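Local structure of probable ss-1,3-N-acetylglucosaminyltransferase (6H21) at residues L134-Y139 against A151-G156. The protein is a probable glycosyltransferase with a family 2 domain of the GT-A class, modelled with uridine-diphosphate-N-acetylglucosamine and manganese bound. Residues are numbered along the deposited sequence; the frame is centred on the assembly and turned at random.
Sequences LIIGKY and AIFEKG
Phe153 lays one face of its ring against the backbone of Lys138: Lys138 CA stands 3.5 Å from the ring centroid and 19° off the ring normal, a CH-pi contact displaced toward the rim on the CE1 and CZ side. Lys138 CB lies 4.0 Å from Phe153 CD1, after which the extended lysine chain leads away. The opposite face of the phenyl ring carries CG2 of its own neighbour, Ile152, so the ring is sandwiched between the backbone of Lys138 and the Ile152 CG2 methyl. Two groups meet its edge near the ring plane, Ile136 CG2, 3.9 Å from Phe153 CE1, and Tyr139 CD2, 3.7 Å from Phe153 CE2; the two aromatic planes are inclined at 76°. Ile152 CG1 is anti to the backbone N, and chi2 of 153° carries Ile152 CD1 to 3.7 Å from Ile136 CD1, the two side chains crossing at about a right angle. Farther out, Ile215 of the neighbouring parallel strand 213-216 touches both Ile152 and Phe153. The backbone bond from Glu154 N to Ala151 O holds the turn that presents Ile152 and Phe153 to strand 134-142 of the GT-A sheet. The contact is thus apolar, resting on CH-pi and van der Waals packing, while the Tyr139 hydroxyl is hydrogen-bonded elsewhere, to Leu175 O and Lys176 NZ.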
ATOM      1  N   LEU C 134      42.680 -12.931  -0.403  1.00 38.34           N
ATOM      2  CA  LEU C 134      42.019 -12.376  -1.579  1.00 37.19           C
ATOM      3  C   LEU C 134      42.589 -10.980  -1.848  1.00 37.24           C
ATOM      4  O   LEU C 134      42.645 -10.170  -0.938  1.00 37.71           O
ATOM      5  CB  LEU C 134      40.519 -12.300  -1.281  1.00 36.61           C
ATOM      6  CG  LEU C 134      39.632 -11.714  -2.375  1.00 35.73           C
ATOM      7  CD1 LEU C 134      39.636 -12.580  -3.622  1.00 35.37           C
ATOM      8  CD2 LEU C 134      38.200 -11.533  -1.878  1.00 35.41           C
ATOM      9  N   ILE C 135      43.020 -10.708  -3.084  1.00 36.74           N
ATOM     10  CA  ILE C 135      43.417  -9.357  -3.458  1.00 36.92           C
ATOM     11  C   ILE C 135      42.549  -8.903  -4.638  1.00 36.15           C
ATOM     12  O   ILE C 135      42.400  -9.632  -5.635  1.00 35.55           O
ATOM     13  CB  ILE C 135      44.926  -9.255  -3.756  1.00 37.71           C
ATOM     14  CG1 ILE C 135      45.771  -9.953  -2.686  1.00 38.41           C
ATOM     15  CG2 ILE C 135      45.330  -7.795  -3.940  1.00 38.13           C
ATOM     16  CD1 ILE C 135      46.114 -11.393  -3.003  1.00 38.35           C
ATOM     17  N   ILE C 136      41.939  -7.722  -4.472  1.00 36.09           N
ATOM     18  CA  ILE C 136      41.052  -7.153  -5.442  1.00 35.72           C
ATOM     19  C   ILE C 136      41.735  -5.942  -6.051  1.00 36.32           C
ATOM     20  O   ILE C 136      42.047  -5.000  -5.342  1.00 37.03           O
ATOM     21  CB  ILE C 136      39.702  -6.784  -4.811  1.00 35.42           C
ATOM     22  CG1 ILE C 136      39.168  -7.952  -3.982  1.00 35.12           C
ATOM     23  CG2 ILE C 136      38.715  -6.338  -5.875  1.00 34.94           C
ATOM     24  CD1 ILE C 136      38.023  -7.591  -3.095  1.00 35.01           C
ATOM     25  N   GLY C 137      41.964  -6.008  -7.363  1.00 36.21           N
ATOM     26  CA  GLY C 137      42.470  -4.872  -8.131  1.00 36.96           C
ATOM     27  C   GLY C 137      41.326  -4.048  -8.696  1.00 36.90           C
ATOM     28  O   GLY C 137      40.358  -4.598  -9.199  1.00 36.23           O
ATOM     29  N   LYS C 138      41.469  -2.723  -8.653  1.00 37.90           N
ATOM     30  CA  LYS C 138      40.512  -1.804  -9.242  1.00 38.29           C
ATOM     31  C   LYS C 138      40.228  -2.184 -10.698  1.00 37.93           C
ATOM     32  O   LYS C 138      41.153  -2.453 -11.460  1.00 38.04           O
ATOM     33  CB  LYS C 138      41.080  -0.387  -9.194  1.00 39.81           C
ATOM     34  CG  LYS C 138      40.192   0.696  -9.783  1.00 40.59           C
ATOM     35  CD  LYS C 138      40.684   2.085  -9.438  1.00 42.31           C
ATOM     36  CE  LYS C 138      39.964   3.146 -10.235  1.00 43.51           C
ATOM     37  NZ  LYS C 138      40.502   4.492  -9.941  1.00 45.51           N
ATOM     38  N   TYR C 139      38.946  -2.150 -11.071  1.00 37.65           N
ATOM     39  CA  TYR C 139      38.483  -2.454 -12.423  1.00 37.67           C
ATOM     40  C   TYR C 139      38.513  -1.172 -13.258  1.00 39.19           C
ATOM     41  O   TYR C 139      38.221  -0.079 -12.757  1.00 40.17           O
ATOM     42  CB  TYR C 139      37.081  -3.067 -12.391  1.00 36.75           C
ATOM     43  CG  TYR C 139      37.033  -4.362 -11.623  1.00 35.76           C
ATOM     44  CD1 TYR C 139      37.650  -5.497 -12.124  1.00 35.45           C
ATOM     45  CD2 TYR C 139      36.422  -4.452 -10.385  1.00 35.22           C
ATOM     46  CE1 TYR C 139      37.678  -6.684 -11.408  1.00 34.81           C
ATOM     47  CE2 TYR C 139      36.431  -5.634  -9.663  1.00 34.72           C
ATOM     48  CZ  TYR C 139      37.069  -6.754 -10.171  1.00 34.46           C
ATOM     49  OH  TYR C 139      37.085  -7.931  -9.480  1.00 34.14           O
ATOM     50  N   ALA C 151      32.374   1.608  -5.128  1.00 44.84           N
ATOM     51  CA  ALA C 151      32.432   1.879  -3.688  1.00 44.11           C
ATOM     52  C   ALA C 151      33.623   1.170  -3.022  1.00 43.20           C
ATOM     53  O   ALA C 151      34.261   1.742  -2.160  1.00 43.56           O
ATOM     54  CB  ALA C 151      31.135   1.484  -3.030  1.00 43.86           C
ATOM     55  N   ILE C 152      33.894  -0.085  -3.405  1.00 41.40           N
ATOM     56  CA  ILE C 152      34.991  -0.863  -2.839  1.00 40.83           C
ATOM     57  C   ILE C 152      36.325  -0.126  -3.015  1.00 42.23           C
ATOM     58  O   ILE C 152      37.215  -0.286  -2.177  1.00 42.66           O
ATOM     59  CB  ILE C 152      35.050  -2.294  -3.421  1.00 39.62           C
ATOM     60  CG1 ILE C 152      36.163  -3.116  -2.771  1.00 39.35           C
ATOM     61  CG2 ILE C 152      35.188  -2.284  -4.937  1.00 39.53           C
ATOM     62  CD1 ILE C 152      35.921  -4.606  -2.771  1.00 38.53           C
ATOM     63  N   PHE C 153      36.480   0.661  -4.089  1.00 42.51           N
ATOM     64  CA  PHE C 153      37.776   1.285  -4.363  1.00 43.83           C
ATOM     65  C   PHE C 153      37.835   2.750  -3.906  1.00 45.66           C
ATOM     66  O   PHE C 153      38.840   3.387  -4.145  1.00 46.08           O
ATOM     67  CB  PHE C 153      38.122   1.167  -5.846  1.00 43.08           C
ATOM     68  CG  PHE C 153      38.025  -0.242  -6.368  1.00 41.47           C
ATOM     69  CD1 PHE C 153      38.915  -1.218  -5.946  1.00 41.08           C
ATOM     70  CD2 PHE C 153      37.020  -0.596  -7.255  1.00 40.55           C
ATOM     71  CE1 PHE C 153      38.801  -2.519  -6.413  1.00 40.19           C
ATOM     72  CE2 PHE C 153      36.919  -1.894  -7.733  1.00 39.54           C
ATOM     73  CZ  PHE C 153      37.808  -2.851  -7.308  1.00 39.29           C
ATOM     74  N   GLU C 154      36.809   3.261  -3.209  1.00 47.20           N
ATOM     75  CA  GLU C 154      36.728   4.715  -2.942  1.00 49.95           C
ATOM     76  C   GLU C 154      37.629   5.135  -1.762  1.00 50.58           C
ATOM     77  O   GLU C 154      37.730   6.319  -1.480  1.00 52.37           O
ATOM     78  CB  GLU C 154      35.278   5.166  -2.730  1.00 51.91           C
ATOM     79  CG  GLU C 154      34.854   5.206  -1.267  1.00 54.88           C
ATOM     80  CD  GLU C 154      33.367   5.050  -1.004  1.00 56.04           C
ATOM     81  OE1 GLU C 154      32.579   5.729  -1.695  1.00 60.14           O
ATOM     82  OE2 GLU C 154      32.998   4.238  -0.116  1.00 56.41           O
ATOM     83  N   LYS C 155      38.299   4.204  -1.078  1.00 49.39           N
ATOM     84  CA  LYS C 155      39.132   4.587   0.087  1.00 50.42           C
ATOM     85  C   LYS C 155      40.622   4.382  -0.208  1.00 50.20           C
ATOM     86  O   LYS C 155      41.447   4.473   0.698  1.00 51.52           O
ATOM     87  CB  LYS C 155      38.706   3.795   1.329  1.00 50.55           C
ATOM     88  CG  LYS C 155      37.201   3.724   1.548  1.00 50.26           C
ATOM     89  CD  LYS C 155      36.792   3.366   2.952  1.00 51.18           C
ATOM     90  CE  LYS C 155      35.285   3.356   3.117  1.00 51.30           C
ATOM     91  NZ  LYS C 155      34.881   3.410   4.545  1.00 53.00           N
ATOM     92  N   GLY C 156      40.966   4.142  -1.477  1.00 48.95           N
ATOM     93  CA  GLY C 156      42.322   3.806  -1.856  1.00 48.67           C
ATOM     94  C   GLY C 156      42.661   2.396  -1.424  1.00 47.39           C
ATOM     95  O   GLY C 156      41.757   1.558  -1.250  1.00 46.34           O
TER